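Local structure of tryparedoxin II (Crithidia fasciculata, 1I5G) at residues F33-S38 and M66-D71. The protein is a thioredoxin-like redox protein that probably carries electrons from trypanothione to peroxidase partners, and binds glutathionylspermidine. The protein carries 1 engineered substitution. Sequence-based numbering, arbitrary orientation.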
loop_
_atom_site.group_PDB
_atom_site.type_symbol
_atom_site.label_atom_id
_atom_site.label_comp_id
_atom_site.label_asym_id
_atom_site.label_seq_id
_atom_site.Cartn_x
_atom_site.Cartn_y
_atom_site.Cartn_z
ATOM N N PHE A 33 2.140 1.958 -1.493
ATOM C CA PHE A 33 1.857 0.636 -2.014
ATOM C C PHE A 33 2.599 -0.324 -1.115
ATOM O O PHE A 33 3.823 -0.325 -1.007
ATOM C CB PHE A 33 2.335 0.559 -3.446
ATOM C CG PHE A 33 1.527 1.357 -4.422
ATOM C CD1 PHE A 33 1.800 2.695 -4.604
ATOM C CD2 PHE A 33 0.507 0.772 -5.146
ATOM C CE1 PHE A 33 1.055 3.421 -5.500
ATOM C CE2 PHE A 33 -0.250 1.513 -6.060
ATOM C CZ PHE A 33 0.050 2.844 -6.218
ATOM N N TYR A 34 1.846 -1.168 -0.421
ATOM C CA TYR A 34 2.373 -2.062 0.597
ATOM C C TYR A 34 2.345 -3.489 0.081
ATOM O O TYR A 34 1.312 -4.148 -0.021
ATOM C CB TYR A 34 1.521 -1.972 1.891
ATOM C CG TYR A 34 1.928 -2.916 3.013
ATOM C CD1 TYR A 34 3.259 -3.219 3.200
ATOM C CD2 TYR A 34 1.008 -3.513 3.872
ATOM C CE1 TYR A 34 3.668 -4.050 4.179
ATOM C CE2 TYR A 34 1.424 -4.354 4.856
ATOM C CZ TYR A 34 2.764 -4.636 5.027
ATOM O OH TYR A 34 3.227 -5.512 6.003
ATOM N N PHE A 35 3.516 -3.996 -0.270
ATOM C CA PHE A 35 3.712 -5.355 -0.771
ATOM C C PHE A 35 3.919 -6.269 0.414
ATOM O O PHE A 35 4.889 -6.097 1.184
ATOM C CB PHE A 35 4.920 -5.357 -1.724
ATOM C CG PHE A 35 4.671 -4.524 -2.973
ATOM C CD1 PHE A 35 4.827 -3.155 -2.951
ATOM C CD2 PHE A 35 4.281 -5.117 -4.170
ATOM C CE1 PHE A 35 4.587 -2.399 -4.095
ATOM C CE2 PHE A 35 4.042 -4.377 -5.288
ATOM C CZ PHE A 35 4.198 -3.037 -5.238
ATOM N N SER A 36 3.018 -7.231 0.582
ATOM C CA SER A 36 3.035 -8.073 1.775
ATOM C C SER A 36 2.201 -9.330 1.533
ATOM O O SER A 36 1.465 -9.404 0.540
ATOM C CB SER A 36 2.371 -7.254 2.892
ATOM O OG SER A 36 2.585 -7.787 4.186
ATOM N N ALA A 37 2.276 -10.298 2.430
ATOM C CA ALA A 37 1.506 -11.528 2.357
ATOM C C ALA A 37 1.559 -12.258 3.685
ATOM O O ALA A 37 2.538 -12.134 4.416
ATOM C CB ALA A 37 2.015 -12.479 1.270
ATOM N N SER A 38 0.500 -13.009 3.974
ATOM C CA SER A 38 0.466 -13.683 5.259
ATOM C C SER A 38 1.430 -14.864 5.311
ATOM O O SER A 38 1.781 -15.278 6.428
ATOM C CB SER A 38 -0.948 -14.083 5.645
ATOM O OG SER A 38 -1.336 -15.120 4.802
ATOM N N MET A 66 -2.174 1.118 0.368
ATOM C CA MET A 66 -2.840 0.138 -0.463
ATOM C C MET A 66 -2.086 -1.176 -0.451
ATOM O O MET A 66 -0.949 -1.236 -0.914
ATOM C CB MET A 66 -2.987 0.603 -1.886
ATOM C CG MET A 66 -4.008 -0.284 -2.593
ATOM S SD MET A 66 -4.150 0.172 -4.318
ATOM C CE MET A 66 -5.122 1.838 -4.034
ATOM N N LEU A 67 -2.721 -2.227 0.032
ATOM C CA LEU A 67 -2.133 -3.558 0.006
ATOM C C LEU A 67 -2.050 -4.071 -1.419
ATOM O O LEU A 67 -3.073 -4.097 -2.111
ATOM C CB LEU A 67 -3.038 -4.527 0.788
ATOM C CG LEU A 67 -2.629 -5.998 0.768
ATOM C CD1 LEU A 67 -1.255 -6.174 1.405
ATOM C CD2 LEU A 67 -3.654 -6.888 1.413
ATOM N N ILE A 68 -0.835 -4.485 -1.789
ATOM C CA ILE A 68 -0.568 -5.183 -3.047
ATOM C C ILE A 68 -0.132 -6.570 -2.587
ATOM O O ILE A 68 0.972 -6.770 -2.091
ATOM C CB ILE A 68 0.478 -4.462 -3.894
ATOM C CG1 ILE A 68 0.166 -2.979 -4.089
ATOM C CG2 ILE A 68 0.558 -5.195 -5.233
ATOM C CD1 ILE A 68 -1.206 -2.684 -4.656
ATOM N N SER A 69 -1.019 -7.552 -2.740
ATOM C CA SER A 69 -0.855 -8.835 -2.058
ATOM C C SER A 69 -0.082 -9.884 -2.811
ATOM O O SER A 69 -0.400 -10.208 -3.948
ATOM C CB SER A 69 -2.246 -9.399 -1.750
ATOM O OG SER A 69 -2.187 -10.764 -1.371
ATOM N N TRP A 70 0.920 -10.444 -2.152
ATOM C CA TRP A 70 1.576 -11.640 -2.644
ATOM C C TRP A 70 1.001 -12.870 -1.967
ATOM O O TRP A 70 1.672 -13.899 -1.865
ATOM C CB TRP A 70 3.077 -11.573 -2.390
ATOM C CG TRP A 70 3.898 -10.688 -3.273
ATOM C CD1 TRP A 70 3.493 -9.749 -4.182
ATOM C CD2 TRP A 70 5.334 -10.688 -3.348
ATOM N NE1 TRP A 70 4.571 -9.159 -4.796
ATOM C CE2 TRP A 70 5.713 -9.724 -4.299
ATOM C CE3 TRP A 70 6.345 -11.410 -2.703
ATOM C CZ2 TRP A 70 7.034 -9.469 -4.615
ATOM C CZ3 TRP A 70 7.658 -11.147 -3.019
ATOM C CH2 TRP A 70 7.989 -10.190 -3.975
ATOM N N ASP A 71 -0.234 -12.858 -1.500
ATOM C CA ASP A 71 -0.802 -14.004 -0.813
ATOM C C ASP A 71 -1.008 -15.169 -1.774
ATOM O O ASP A 71 -1.107 -15.036 -2.994
ATOM C CB ASP A 71 -2.122 -13.581 -0.156
ATOM C CG ASP A 71 -1.909 -12.780 1.099
ATOM O OD1 ASP A 71 -1.448 -13.383 2.121
ATOM O OD2 ASP A 71 -2.167 -11.542 1.110
#
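M66 accepts at its carbonyl O a nearly straight bond from Y34 N (2.8 Å), one bond of the parallel pairing between two neighbouring central strands of the thioredoxin fold. The strands are the two arms of a beta-alpha-beta crossover through helix 41-57, and the short segments run in the same sense at 34° to each other. The sulfur of M66 approaches the F33 ring obliquely, a Met-aromatic contact with SD 5.4 Å from the ring centroid. On the face carrying Y34 and S36, L67 bends its CD1 back to within 3.6 Å of Y34 O and also touches S36 CB; helix 41-57 covers Y34 here, and T47 hydrogen-bonds its hydroxyl. I68 donates its N-H to Y34 O. Its side chain serves two rings: CB sits over one face of F35, 4.0 Å from the centroid and 20° off the normal, a CH-pi contact, while CG1 meets the F33 ring in its plane at the edge. S36 N gives I68 O a weak bond (3.4 Å). Past S69 the strands end, yet W70 N still reaches S36 O, and the W70 indole brings NE1 to the edge of F35; NE1 itself bonds T101, and the side chain lies about 4 Å from the bound glutathionylspermidine at its nearest. D71 CG, anti to the carbonyl carbon, carries the carboxylate across to S38 N, and OD2 takes the proton of S69 OG, which accepts D71 N in an ST turn. An alanine here would probably leave S38 N and the S69 hydroxyl proton without their carboxylate acceptor, and the backbone at S38 less firmly held to 66-71. D71 OD1 meets S38 N on its syn side at 2.7 Å, 29° out of the carboxylate plane.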